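Local coordinates for protein diaminopimelate decarboxylase (Methanocaldococcus jannaschii, PDB 1TWI) that decarboxylates meso-diaminopimelate to L-lysine, the last step of lysine biosynthesis by the diaminopimelate pathway, as a pyridoxal-phosphate-dependent homodimer, at residues A67-A72 / D88-G93; I159-N164 / V207-G212; P291-V296 / G385-S390; Y301-V306 / G376-I381; H337-C342 / R368-V373. All coordinates share one frame; numbering follows the deposited sequence.

Contact 1 (A67-A72 / D88-G93); sequences AYKANA and DVVSGG. With PLP (pyridoxal-5'-phosphate), chain E.
Lys69 sets CG between its backbone N and carbonyl carbon (chi1 70°), and bends at chi2 and chi3 bring its NZ to Asp88. Asp88 holds CG anti to its backbone N (chi1 150°). Lys69 NZ gives Asp88 OD2 a salt-bridging hydrogen bond of 2.6 Å, on the syn side and 24° out of the carboxylate plane. The same Asp88 OD2 stands 3.3 Å from N1 of the pyridoxal phosphate, while OD1 is held by Asn111. Ala67 ends strand 62-67 and pairs in parallel with Asp88 on strand 86-89, neighbours in the TIM-barrel domain that carries the cofactor. Lys69 is the residue to which pyridoxal phosphate becomes attached, but here it is detached, with Lys69 CD 3.1 Å from PLP O4A. Val90 crosses the lysine chain at about a right angle, its CG1 3.2 Å from Lys69 NZ. Tyr68 N donates to Asp88 O (3.1 Å). Val89 CG1 sits over one face of the Tyr68 ring, toward the rim. Asn396 of the second subunit packs on Lys69 and Val90.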
# COMPACT_ATOMS: atom_id res chain seq x y z
N ALA A 67 15.58 -11.51 -4.55
CA ALA A 67 14.71 -11.13 -3.45
C ALA A 67 13.23 -11.14 -3.90
O ALA A 67 12.76 -10.21 -4.62
CB ALA A 67 15.07 -9.75 -2.96
N TYR A 68 12.52 -12.19 -3.50
CA TYR A 68 11.12 -12.38 -3.86
C TYR A 68 10.24 -11.22 -3.52
O TYR A 68 9.25 -10.98 -4.21
CB TYR A 68 10.53 -13.64 -3.19
CG TYR A 68 10.74 -14.89 -4.02
CD1 TYR A 68 11.87 -15.01 -4.84
CD2 TYR A 68 9.80 -15.94 -3.99
CE1 TYR A 68 12.07 -16.19 -5.63
CE2 TYR A 68 9.97 -17.12 -4.77
CZ TYR A 68 11.10 -17.24 -5.57
OH TYR A 68 11.33 -18.40 -6.26
N LYS A 69 10.60 -10.45 -2.50
CA LYS A 69 9.70 -9.36 -2.10
C LYS A 69 9.52 -8.37 -3.23
O LYS A 69 8.53 -7.63 -3.25
CB LYS A 69 10.19 -8.65 -0.84
CG LYS A 69 11.45 -7.79 -0.99
CD LYS A 69 12.39 -8.00 0.24
CE LYS A 69 13.35 -9.19 -0.08
NZ LYS A 69 14.20 -9.69 0.97
N ALA A 70 10.46 -8.35 -4.18
CA ALA A 70 10.36 -7.42 -5.33
C ALA A 70 9.28 -7.78 -6.36
O ALA A 70 8.68 -6.90 -6.99
CB ALA A 70 11.72 -7.29 -6.03
N ASN A 71 8.98 -9.07 -6.47
CA ASN A 71 7.97 -9.55 -7.45
C ASN A 71 8.01 -11.07 -7.33
O ASN A 71 9.01 -11.70 -7.74
CB ASN A 71 8.39 -9.17 -8.88
CG ASN A 71 7.23 -9.34 -9.89
OD1 ASN A 71 6.45 -10.29 -9.77
ND2 ASN A 71 7.14 -8.47 -10.87
N ALA A 72 6.97 -11.67 -6.77
CA ALA A 72 6.90 -13.12 -6.61
C ALA A 72 5.81 -13.75 -7.49
O ALA A 72 5.28 -14.82 -7.16
CB ALA A 72 6.67 -13.53 -5.12
N ASP A 88 15.86 -15.33 -2.19
CA ASP A 88 15.91 -14.71 -0.85
C ASP A 88 14.39 -14.60 -0.49
O ASP A 88 13.69 -13.79 -1.07
CB ASP A 88 16.56 -13.32 -0.94
CG ASP A 88 16.03 -12.37 0.12
OD1 ASP A 88 15.54 -12.85 1.22
OD2 ASP A 88 16.03 -11.15 -0.12
N VAL A 89 13.88 -15.41 0.45
CA VAL A 89 12.46 -15.35 0.81
C VAL A 89 12.34 -14.75 2.20
O VAL A 89 13.23 -14.94 3.04
CB VAL A 89 11.82 -16.78 0.77
CG1 VAL A 89 11.93 -17.33 -0.72
CG2 VAL A 89 12.56 -17.74 1.80
N VAL A 90 11.25 -14.03 2.48
CA VAL A 90 11.11 -13.37 3.79
C VAL A 90 9.86 -13.79 4.54
O VAL A 90 9.51 -13.23 5.58
CB VAL A 90 11.14 -11.82 3.64
CG1 VAL A 90 12.48 -11.37 3.15
CG2 VAL A 90 10.08 -11.35 2.71
N SER A 91 9.19 -14.82 4.02
CA SER A 91 7.97 -15.33 4.65
C SER A 91 7.67 -16.78 4.19
O SER A 91 8.18 -17.24 3.15
CB SER A 91 6.79 -14.46 4.20
OG SER A 91 6.45 -14.84 2.86
N GLY A 92 6.81 -17.46 4.94
CA GLY A 92 6.40 -18.80 4.51
C GLY A 92 5.76 -18.75 3.11
O GLY A 92 5.91 -19.69 2.35
N GLY A 93 5.05 -17.67 2.77
CA GLY A 93 4.42 -17.55 1.47
C GLY A 93 5.47 -17.51 0.35
O GLY A 93 5.31 -18.18 -0.68
N1 PLP E . 17.83 -8.59 0.98
C2 PLP E . 17.08 -8.10 2.05
C2A PLP E . 17.41 -8.69 3.44
C3 PLP E . 16.09 -7.17 1.77
O3 PLP E . 15.38 -6.72 2.84
C4 PLP E . 15.84 -6.67 0.52
C4A PLP E . 14.71 -5.61 0.32
O4A PLP E . 13.95 -5.48 1.23
C5 PLP E . 16.60 -7.15 -0.57
C6 PLP E . 17.58 -8.09 -0.29
C5A PLP E . 16.48 -6.72 -2.03
O4P PLP E . 16.70 -5.29 -2.19
P PLP E . 16.75 -4.62 -3.63
O1P PLP E . 16.96 -3.20 -3.33
O2P PLP E . 15.40 -4.88 -4.24
O3P PLP E . 17.86 -5.22 -4.37

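Contact 2 (I159-N164 / V207-G212); sequences INPNVN and VHCHIG. With PLP (pyridoxal-5'-phosphate), chain E.
Ile159 N donates to His208 O at 2.8 Å, nearly straight (165° at the hydrogen). This bond ties the ends of two parallel strands. Ile159 CG1 presses close to the same oxygen, 3.4 Å from His208 O. Past this point the backbones diverge, and a water fills in. It accepts from His210 N and lies 3.1 Å from Ile159 O. Cys209 turns SG anti to its backbone N (chi1 -179°), which puts the sulfur against Pro161 CD at 3.5 Å. His210 points away from segment 159-164 and lies flat on the cofactor. PLP C2 is 3.4 Å above the His210 plane and over its centre, a face-to-face stack of imidazole on pyridine. His210 ND1 is bonded to Gly249 N, which fixes the rotation of the ring. His208 meets the cofactor differently. Its edge faces the methyl group, with His208 CE1 3.8 Å from PLP C2A, and its NE2 is bonded to Glu290. Both segments run from barrel strands (153-160 and 202-208) into the loops that follow them. Helix 219-237 covers Ile159, Pro161 and Cys209 through Phe231, Lys227 and Glu224, helix 169-177 reaches Pro161 through Leu175, and strand 244-246 lies beside Val207.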
# COMPACT_ATOMS: atom_id res chain seq x y z
N ILE A 159 24.11 -9.59 10.36
CA ILE A 159 24.83 -8.68 11.25
C ILE A 159 24.74 -7.24 10.78
O ILE A 159 24.56 -6.97 9.59
CB ILE A 159 26.34 -9.04 11.28
CG1 ILE A 159 26.94 -8.94 9.84
CG2 ILE A 159 26.55 -10.55 11.61
CD1 ILE A 159 28.50 -9.28 9.77
N ASN A 160 24.93 -6.31 11.73
CA ASN A 160 24.95 -4.87 11.43
C ASN A 160 26.40 -4.48 11.73
O ASN A 160 26.74 -4.23 12.87
CB ASN A 160 24.00 -4.17 12.37
CG ASN A 160 22.60 -4.69 12.20
OD1 ASN A 160 22.26 -5.15 11.11
ND2 ASN A 160 21.79 -4.61 13.23
N PRO A 161 27.25 -4.49 10.71
CA PRO A 161 28.69 -4.18 10.79
C PRO A 161 28.94 -2.76 11.21
O PRO A 161 28.06 -1.90 11.14
CB PRO A 161 29.21 -4.52 9.39
CG PRO A 161 28.05 -4.22 8.50
CD PRO A 161 26.78 -4.53 9.31
N ASN A 162 30.18 -2.54 11.66
CA ASN A 162 30.54 -1.26 12.18
C ASN A 162 30.95 -0.27 11.06
O ASN A 162 32.10 0.13 10.97
CB ASN A 162 31.68 -1.50 13.18
CG ASN A 162 31.88 -0.34 14.12
OD1 ASN A 162 32.93 -0.22 14.77
ND2 ASN A 162 30.87 0.53 14.22
N VAL A 163 29.98 0.09 10.20
CA VAL A 163 30.18 1.02 9.09
C VAL A 163 30.67 2.39 9.59
O VAL A 163 30.16 2.89 10.59
CB VAL A 163 28.87 1.22 8.36
CG1 VAL A 163 28.99 2.36 7.40
CG2 VAL A 163 28.49 -0.08 7.64
N ASN A 164 31.64 2.98 8.91
CA ASN A 164 32.15 4.29 9.34
C ASN A 164 31.02 5.35 9.28
O ASN A 164 30.60 5.75 8.19
CB ASN A 164 33.27 4.75 8.42
CG ASN A 164 33.99 5.97 8.95
OD1 ASN A 164 33.39 6.81 9.66
ND2 ASN A 164 35.30 6.09 8.63
N VAL A 207 27.44 -15.47 7.40
CA VAL A 207 27.01 -14.17 7.94
C VAL A 207 26.31 -13.47 6.73
O VAL A 207 26.64 -13.74 5.58
CB VAL A 207 28.22 -13.31 8.43
CG1 VAL A 207 28.88 -13.96 9.71
CG2 VAL A 207 29.25 -13.24 7.31
N HIS A 208 25.38 -12.60 7.03
CA HIS A 208 24.57 -11.89 6.02
C HIS A 208 24.51 -10.42 6.43
O HIS A 208 24.63 -10.07 7.64
CB HIS A 208 23.15 -12.49 6.03
CG HIS A 208 22.12 -11.66 5.34
ND1 HIS A 208 21.30 -10.78 6.00
CD2 HIS A 208 21.76 -11.59 4.03
CE1 HIS A 208 20.47 -10.21 5.14
NE2 HIS A 208 20.73 -10.69 3.93
N CYS A 209 24.34 -9.54 5.44
CA CYS A 209 24.20 -8.12 5.73
C CYS A 209 23.44 -7.55 4.52
O CYS A 209 23.64 -7.96 3.37
CB CYS A 209 25.59 -7.46 5.85
SG CYS A 209 25.50 -5.72 6.23
N HIS A 210 22.53 -6.64 4.80
CA HIS A 210 21.77 -6.00 3.75
C HIS A 210 21.67 -4.59 4.28
O HIS A 210 21.16 -4.34 5.40
CB HIS A 210 20.38 -6.58 3.62
CG HIS A 210 19.54 -5.79 2.69
ND1 HIS A 210 19.73 -5.82 1.32
CD2 HIS A 210 18.54 -4.90 2.93
CE1 HIS A 210 18.90 -4.97 0.76
NE2 HIS A 210 18.17 -4.40 1.71
N ILE A 211 22.17 -3.64 3.49
CA ILE A 211 22.23 -2.28 3.98
C ILE A 211 21.26 -1.23 3.52
O ILE A 211 21.23 -0.15 4.10
CB ILE A 211 23.65 -1.72 3.74
CG1 ILE A 211 23.94 -1.65 2.23
CG2 ILE A 211 24.67 -2.58 4.42
CD1 ILE A 211 25.32 -1.05 1.88
N GLY A 212 20.43 -1.51 2.51
CA GLY A 212 19.53 -0.46 2.06
C GLY A 212 19.09 -0.79 0.66
O GLY A 212 19.37 -1.90 0.17
N1 PLP E . 17.83 -8.59 0.98
C2 PLP E . 17.08 -8.10 2.05
C2A PLP E . 17.41 -8.69 3.44
C3 PLP E . 16.09 -7.17 1.77
O3 PLP E . 15.38 -6.72 2.84
C4 PLP E . 15.84 -6.67 0.52
C4A PLP E . 14.71 -5.61 0.32
O4A PLP E . 13.95 -5.48 1.23
C5 PLP E . 16.60 -7.15 -0.57
C6 PLP E . 17.58 -8.09 -0.29
C5A PLP E . 16.48 -6.72 -2.03
O4P PLP E . 16.70 -5.29 -2.19
P PLP E . 16.75 -4.62 -3.63
O1P PLP E . 16.96 -3.20 -3.33
O2P PLP E . 15.40 -4.88 -4.24
O3P PLP E . 17.86 -5.22 -4.37
O HOH W 1 22.11 -6.17 7.88

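Contact 3 (P291-V296 / G385-S390); sequences PGRSLV and GAYGIS. With PLP (pyridoxal-5'-phosphate), chain E.
Arg293 and Tyr387 cross at about a right angle, with guanidinium and ring planes 37° apart. The ring comes in over one face of the guanidinium, near its rim, and Tyr387 CE2 is 3.8 Å from Arg293 NH2. The Arg293 chain bends at chi3, and its nitrogens are held beyond the contact: NH1 by Tyr255 OH and NH2 by Ser213 OG. With CG anti to its carbonyl carbon (chi1 -52°), Tyr387 carries its ring toward the phosphate. Its hydroxyl OH donates to PLP O2P at 2.6 Å, and that oxygen lies near the ring plane, at the edge. Arg293 N approaches PLP O2P as well, at 2.7 Å and almost straight (171°). Gly292 N binds PLP O3P at 2.9 Å. The phosphate thus sits at the start of helix 293-296, with Gly292 as the N-cap residue. This is a phosphate site at the end of a barrel, here joined by a tyrosine from segment 385-390 of the second domain; Ser213 and Gly250 also bond to the cofactor. Arg293 and Tyr387 also line the pocket of the bound lysine. Gly292 has no side chain to collide with the phosphate. Behind the pair, Ala386 CB fits between Arg293 CA (3.6 Å) and Val296 CG2. Gly385 CA makes a CA-H...O contact of 3.3 Å to Val296 O, an approach that the lack of a CB permits. Tyr395 of the second subunit packs on Tyr387 and Ser390.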
# COMPACT_ATOMS: atom_id res chain seq x y z
N PRO A 291 19.97 -9.50 -4.96
CA PRO A 291 19.34 -8.41 -5.70
C PRO A 291 17.83 -8.66 -5.89
O PRO A 291 17.40 -9.82 -6.09
CB PRO A 291 20.09 -8.40 -7.04
CG PRO A 291 20.41 -9.88 -7.27
CD PRO A 291 20.79 -10.37 -5.84
N GLY A 292 17.06 -7.57 -5.82
CA GLY A 292 15.62 -7.62 -6.06
C GLY A 292 15.34 -6.69 -7.25
O GLY A 292 15.22 -7.10 -8.40
N ARG A 293 15.27 -5.40 -6.93
CA ARG A 293 15.02 -4.34 -7.90
C ARG A 293 15.94 -4.47 -9.10
O ARG A 293 15.49 -4.41 -10.22
CB ARG A 293 15.25 -2.98 -7.23
CG ARG A 293 14.61 -1.78 -7.93
CD ARG A 293 15.20 -0.46 -7.32
NE ARG A 293 15.02 -0.42 -5.85
CZ ARG A 293 13.92 0.02 -5.25
NH1 ARG A 293 12.87 0.50 -5.94
NH2 ARG A 293 13.84 -0.07 -3.94
N SER A 294 17.24 -4.69 -8.88
CA SER A 294 18.13 -4.76 -10.03
C SER A 294 17.99 -5.99 -10.96
O SER A 294 18.68 -6.07 -12.01
CB SER A 294 19.61 -4.55 -9.61
OG SER A 294 20.02 -5.52 -8.67
N LEU A 295 17.15 -6.96 -10.58
CA LEU A 295 16.87 -8.03 -11.53
C LEU A 295 15.58 -7.80 -12.29
O LEU A 295 15.48 -8.18 -13.46
CB LEU A 295 16.71 -9.42 -10.89
CG LEU A 295 18.06 -9.99 -10.44
CD1 LEU A 295 17.81 -11.32 -9.81
CD2 LEU A 295 19.02 -10.11 -11.65
N VAL A 296 14.56 -7.22 -11.65
CA VAL A 296 13.30 -7.10 -12.35
C VAL A 296 12.70 -5.74 -12.64
O VAL A 296 11.83 -5.64 -13.49
CB VAL A 296 12.20 -7.97 -11.61
CG1 VAL A 296 12.67 -9.46 -11.55
CG2 VAL A 296 11.96 -7.45 -10.13
N GLY A 385 8.79 -3.13 -12.70
CA GLY A 385 8.87 -4.58 -12.46
C GLY A 385 9.11 -5.01 -11.00
O GLY A 385 8.88 -6.16 -10.64
N ALA A 386 9.59 -4.08 -10.18
CA ALA A 386 9.90 -4.34 -8.76
C ALA A 386 9.07 -3.42 -7.86
O ALA A 386 8.97 -2.24 -8.14
CB ALA A 386 11.43 -4.07 -8.50
N TYR A 387 8.49 -3.97 -6.80
CA TYR A 387 7.66 -3.23 -5.84
C TYR A 387 6.57 -2.56 -6.63
O TYR A 387 6.24 -1.41 -6.40
CB TYR A 387 8.49 -2.20 -5.10
CG TYR A 387 9.73 -2.89 -4.50
CD1 TYR A 387 9.61 -3.77 -3.45
CD2 TYR A 387 10.98 -2.71 -5.08
CE1 TYR A 387 10.73 -4.49 -2.95
CE2 TYR A 387 12.11 -3.40 -4.62
CZ TYR A 387 11.99 -4.30 -3.56
OH TYR A 387 13.10 -4.98 -3.11
N GLY A 388 6.08 -3.29 -7.62
CA GLY A 388 4.97 -2.81 -8.42
C GLY A 388 3.79 -3.71 -8.10
O GLY A 388 3.00 -3.43 -7.18
N ILE A 389 3.66 -4.83 -8.81
CA ILE A 389 2.55 -5.72 -8.49
C ILE A 389 2.76 -6.24 -7.06
O ILE A 389 1.79 -6.51 -6.35
CB ILE A 389 2.45 -6.88 -9.53
CG1 ILE A 389 1.10 -7.63 -9.39
CG2 ILE A 389 3.60 -7.92 -9.30
CD1 ILE A 389 -0.14 -6.79 -9.91
N SER A 390 3.99 -6.36 -6.59
CA SER A 390 4.18 -6.92 -5.23
C SER A 390 3.57 -6.05 -4.12
O SER A 390 3.33 -6.55 -3.03
CB SER A 390 5.65 -7.21 -4.92
OG SER A 390 6.41 -6.01 -4.76
N1 PLP E . 17.83 -8.59 0.98
C2 PLP E . 17.08 -8.10 2.05
C2A PLP E . 17.41 -8.69 3.44
C3 PLP E . 16.09 -7.17 1.77
O3 PLP E . 15.38 -6.72 2.84
C4 PLP E . 15.84 -6.67 0.52
C4A PLP E . 14.71 -5.61 0.32
O4A PLP E . 13.95 -5.48 1.23
C5 PLP E . 16.60 -7.15 -0.57
C6 PLP E . 17.58 -8.09 -0.29
C5A PLP E . 16.48 -6.72 -2.03
O4P PLP E . 16.70 -5.29 -2.19
P PLP E . 16.75 -4.62 -3.63
O1P PLP E . 16.96 -3.20 -3.33
O2P PLP E . 15.40 -4.88 -4.24
O3P PLP E . 17.86 -5.22 -4.37

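Contact 4 (Y301-V306 / G376-I381); sequences YLLGKV and GDVLAI
Leu302 and Ile381 exchange two backbone hydrogen bonds, Leu302 N to Ile381 O at 2.9 Å and Ile381 N to Leu302 O at 2.8 Å. Gly304 and Leu379 do the same. The pairing extends before the start of strand 378-382: Val306 N donates to Asp377 O (2.9 Å), and Gly376 N to Val306 O (2.8 Å). The strands are antiparallel, at 155°. Between the bonded pairs lie the non-hydrogen-bonded pairs Leu303-Ala380 and Lys305-Val378. On their face, Leu303 spans two neighbours: its CD2 touches Ala380 CB at 3.6 Å, and its CB meets Val378 CG1 at 3.7 Å. On the other face, Leu302 and Ile381 lie side by side. Val306 CG2 packs on Leu379 CG at 3.9 Å, while Gly304 has no side chain there. The carboxylate of Asp377 leads away to a salt bridge with Lys345. In this mixed sheet of the second domain, strands 32-36 and 316-320 also pair with strand 300-311, and strand 339-341 with strand 378-382. Val318 and Ile320 pack on Val306 and Leu379.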
# COMPACT_ATOMS: atom_id res chain seq x y z
N TYR A 301 6.70 -2.61 -17.33
CA TYR A 301 6.12 -1.36 -17.81
C TYR A 301 4.66 -1.43 -17.45
O TYR A 301 4.08 -2.49 -17.53
CB TYR A 301 6.25 -1.25 -19.34
CG TYR A 301 7.72 -1.28 -19.75
CD1 TYR A 301 8.40 -2.49 -19.82
CD2 TYR A 301 8.46 -0.07 -19.96
CE1 TYR A 301 9.76 -2.55 -20.06
CE2 TYR A 301 9.85 -0.11 -20.23
CZ TYR A 301 10.48 -1.36 -20.27
OH TYR A 301 11.85 -1.49 -20.45
N LEU A 302 4.07 -0.30 -17.04
CA LEU A 302 2.64 -0.27 -16.72
C LEU A 302 1.92 0.64 -17.74
O LEU A 302 2.23 1.84 -17.83
CB LEU A 302 2.42 0.25 -15.30
CG LEU A 302 0.95 0.41 -14.83
CD1 LEU A 302 0.19 -0.93 -14.91
CD2 LEU A 302 0.98 0.95 -13.42
N LEU A 303 0.96 0.05 -18.48
CA LEU A 303 0.21 0.80 -19.48
C LEU A 303 -1.12 1.23 -18.89
O LEU A 303 -1.81 0.44 -18.24
CB LEU A 303 -0.05 -0.08 -20.73
CG LEU A 303 1.19 -0.81 -21.25
CD1 LEU A 303 0.86 -1.67 -22.51
CD2 LEU A 303 2.27 0.22 -21.57
N GLY A 304 -1.45 2.50 -19.10
CA GLY A 304 -2.69 3.04 -18.59
C GLY A 304 -3.32 3.89 -19.69
O GLY A 304 -2.65 4.71 -20.31
N LYS A 305 -4.60 3.67 -19.94
CA LYS A 305 -5.26 4.43 -20.95
C LYS A 305 -5.79 5.75 -20.39
O LYS A 305 -6.26 5.84 -19.21
CB LYS A 305 -6.39 3.60 -21.57
CG LYS A 305 -7.27 4.39 -22.58
CD LYS A 305 -8.12 3.44 -23.51
CE LYS A 305 -9.20 2.70 -22.75
NZ LYS A 305 -10.06 1.94 -23.74
N VAL A 306 -5.72 6.77 -21.23
CA VAL A 306 -6.21 8.10 -20.87
C VAL A 306 -7.71 8.21 -21.05
O VAL A 306 -8.21 8.05 -22.18
CB VAL A 306 -5.53 9.17 -21.76
CG1 VAL A 306 -6.12 10.55 -21.44
CG2 VAL A 306 -3.99 9.15 -21.47
N GLY A 376 -7.85 8.21 -24.98
CA GLY A 376 -7.72 6.99 -25.77
C GLY A 376 -6.26 6.61 -25.98
O GLY A 376 -5.93 5.48 -26.35
N ASP A 377 -5.36 7.57 -25.76
CA ASP A 377 -3.95 7.23 -25.90
C ASP A 377 -3.61 6.33 -24.71
O ASP A 377 -4.34 6.30 -23.71
CB ASP A 377 -3.07 8.50 -25.80
CG ASP A 377 -3.02 9.29 -27.11
OD1 ASP A 377 -3.47 8.72 -28.14
OD2 ASP A 377 -2.50 10.44 -27.09
N VAL A 378 -2.51 5.61 -24.84
CA VAL A 378 -2.02 4.70 -23.80
C VAL A 378 -0.68 5.27 -23.33
O VAL A 378 0.19 5.56 -24.18
CB VAL A 378 -1.80 3.31 -24.40
CG1 VAL A 378 -1.19 2.34 -23.32
CG2 VAL A 378 -3.19 2.72 -24.94
N LEU A 379 -0.52 5.49 -22.02
CA LEU A 379 0.74 5.97 -21.52
C LEU A 379 1.48 4.75 -20.93
O LEU A 379 0.82 3.82 -20.43
CB LEU A 379 0.56 7.00 -20.39
CG LEU A 379 -0.32 8.22 -20.65
CD1 LEU A 379 -0.16 9.17 -19.47
CD2 LEU A 379 0.15 8.94 -21.96
N ALA A 380 2.82 4.75 -21.00
CA ALA A 380 3.61 3.69 -20.39
C ALA A 380 4.44 4.30 -19.24
O ALA A 380 5.17 5.33 -19.41
CB ALA A 380 4.55 3.06 -21.44
N ILE A 381 4.35 3.67 -18.07
CA ILE A 381 5.11 4.13 -16.91
C ILE A 381 6.21 3.10 -16.82
O ILE A 381 5.96 1.89 -16.62
CB ILE A 381 4.21 4.10 -15.64
CG1 ILE A 381 3.02 5.07 -15.84
CG2 ILE A 381 5.04 4.54 -14.38
CD1 ILE A 381 1.77 4.70 -14.87

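Contact 5 (H337-C342 / R368-V373); sequences HHIINC and RELDKV
Strand segments 339-341 and 368-371 run the same way, 26° apart, with axes 5.7 Å from each other at the closest. Asn341 and Asp371 are nearest, their CA atoms 5.9 Å apart. Waters link the backbones. One donates to Ile339 O and Glu369 O, and another accepts from Asn341 N and Asp371 N. Arg368 grips a single oxygen end-on with two nitrogens: NH1 is 2.8 Å and NH2 2.9 Å from His337 O, which lies close to the guanidinium plane. A third water joins Arg368 NH1 to Ile339 O. Ile339 crosses the arginine at about a right angle, Ile339 CD1 3.8 Å from Arg368 NH1. Leu370 CD2 presses on Ile339 O at 3.3 Å. Asn341 ND2 donates to Asp371 O (3.2 Å) from above the carbonyl plane, and also bonds to Asp377. The imidazole of His337 leads away, bonded to Phe382 O. The two strands are parallel but not directly paired; waters bridge them within the second domain's curled mixed sheet: strand 339-341 pairs with 378-382, and strand 363-371 with 348-354.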
# COMPACT_ATOMS: atom_id res chain seq x y z
N HIS A 337 9.32 7.92 -11.84
CA HIS A 337 9.29 6.92 -12.90
C HIS A 337 9.15 7.70 -14.22
O HIS A 337 8.41 8.66 -14.27
CB HIS A 337 8.11 5.95 -12.83
CG HIS A 337 8.19 5.00 -11.67
ND1 HIS A 337 8.56 3.68 -11.81
CD2 HIS A 337 7.94 5.20 -10.36
CE1 HIS A 337 8.55 3.10 -10.61
NE2 HIS A 337 8.18 4.01 -9.72
N HIS A 338 9.90 7.31 -15.24
CA HIS A 338 9.82 7.90 -16.57
C HIS A 338 8.44 7.50 -17.18
O HIS A 338 7.98 6.38 -17.01
CB HIS A 338 10.96 7.33 -17.42
CG HIS A 338 11.08 7.98 -18.75
ND1 HIS A 338 11.16 7.26 -19.93
CD2 HIS A 338 11.10 9.29 -19.10
CE1 HIS A 338 11.23 8.10 -20.95
NE2 HIS A 338 11.19 9.34 -20.48
N ILE A 339 7.80 8.42 -17.87
CA ILE A 339 6.49 8.16 -18.45
C ILE A 339 6.46 8.72 -19.87
O ILE A 339 6.96 9.82 -20.09
CB ILE A 339 5.38 8.90 -17.62
CG1 ILE A 339 5.34 8.33 -16.18
CG2 ILE A 339 3.97 8.75 -18.27
CD1 ILE A 339 4.53 9.19 -15.19
N ILE A 340 5.89 7.98 -20.82
CA ILE A 340 5.76 8.44 -22.20
C ILE A 340 4.37 8.10 -22.77
O ILE A 340 3.60 7.29 -22.22
CB ILE A 340 6.74 7.73 -23.17
CG1 ILE A 340 6.35 6.24 -23.26
CG2 ILE A 340 8.24 7.87 -22.68
CD1 ILE A 340 7.29 5.44 -24.20
N ASN A 341 4.06 8.74 -23.89
CA ASN A 341 2.85 8.42 -24.62
C ASN A 341 3.35 7.28 -25.50
O ASN A 341 4.47 7.33 -26.02
CB ASN A 341 2.46 9.58 -25.53
CG ASN A 341 1.05 9.44 -26.09
OD1 ASN A 341 0.60 8.32 -26.42
ND2 ASN A 341 0.35 10.56 -26.22
N CYS A 342 2.57 6.22 -25.65
CA CYS A 342 2.99 5.13 -26.53
C CYS A 342 2.94 5.52 -28.00
O CYS A 342 3.43 4.78 -28.83
CB CYS A 342 2.09 3.90 -26.35
SG CYS A 342 2.49 3.03 -24.78
N ARG A 368 5.42 16.75 -16.65
CA ARG A 368 6.17 15.91 -17.56
C ARG A 368 5.94 16.32 -19.00
O ARG A 368 4.82 16.59 -19.41
CB ARG A 368 5.72 14.45 -17.39
CG ARG A 368 5.90 13.95 -15.95
CD ARG A 368 7.41 13.95 -15.47
NE ARG A 368 7.50 13.16 -14.25
CZ ARG A 368 7.66 11.84 -14.20
NH1 ARG A 368 7.77 11.13 -15.31
NH2 ARG A 368 7.70 11.22 -13.01
N GLU A 369 7.01 16.33 -19.78
CA GLU A 369 6.85 16.65 -21.20
C GLU A 369 6.53 15.36 -21.91
O GLU A 369 7.31 14.40 -21.90
CB GLU A 369 8.13 17.23 -21.81
CG GLU A 369 7.95 17.58 -23.28
CD GLU A 369 9.14 18.39 -23.89
OE1 GLU A 369 10.26 17.86 -24.00
OE2 GLU A 369 8.93 19.56 -24.25
N LEU A 370 5.39 15.32 -22.56
CA LEU A 370 5.04 14.10 -23.28
C LEU A 370 4.53 14.46 -24.68
O LEU A 370 4.07 15.58 -24.89
CB LEU A 370 3.88 13.36 -22.57
CG LEU A 370 3.88 13.07 -21.07
CD1 LEU A 370 2.81 12.05 -20.86
CD2 LEU A 370 5.19 12.62 -20.53
N ASP A 371 4.58 13.52 -25.61
CA ASP A 371 3.93 13.76 -26.91
C ASP A 371 2.46 13.98 -26.57
O ASP A 371 1.88 13.27 -25.72
CB ASP A 371 4.09 12.56 -27.85
CG ASP A 371 5.50 12.48 -28.46
OD1 ASP A 371 6.44 12.40 -27.66
OD2 ASP A 371 5.67 12.49 -29.72
N LYS A 372 1.87 14.95 -27.28
CA LYS A 372 0.50 15.43 -27.10
C LYS A 372 -0.47 14.30 -26.72
O LYS A 372 -0.68 13.38 -27.49
CB LYS A 372 0.04 16.10 -28.39
CG LYS A 372 -1.32 16.78 -28.30
CD LYS A 372 -1.21 18.12 -27.66
CE LYS A 372 -2.51 18.94 -27.81
NZ LYS A 372 -3.68 18.25 -27.15
N VAL A 373 -1.07 14.44 -25.54
CA VAL A 373 -1.99 13.42 -25.04
C VAL A 373 -3.45 13.62 -25.47
O VAL A 373 -3.99 14.72 -25.37
CB VAL A 373 -1.89 13.32 -23.48
CG1 VAL A 373 -2.84 12.22 -22.97
CG2 VAL A 373 -0.45 12.99 -23.06
O HOH W 2 7.93 11.54 -18.31
O HOH W 3 7.79 11.53 -22.32
O HOH W 4 5.80 10.94 -24.71
O HOH W 5 6.31 9.36 -27.06

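Contacts 1, 2 and 3 gather round the cofactor. Contacts 1 and 2 each join the ends of two adjacent strands of the parallel barrel, and contact 3 joins the barrel to the second domain. Contacts 1 and 3 touch directly, as Ala67 N meets Pro291 O and Asn71 ND2 meets Gly385 O, and both reach the second subunit. Contacts 4 and 5 lie in the mixed sheet of the second domain, about 9 Å apart between centres, and share the border of strands 339-341 and 378-382. Their chemistry differs with place: a salt bridge at 1, phosphate binding at 3, ring stacking at 2, regular backbone pairing at 4. Contacts 1 to 4 are mainly buried. Contact 5 is partly exposed and bridged by waters.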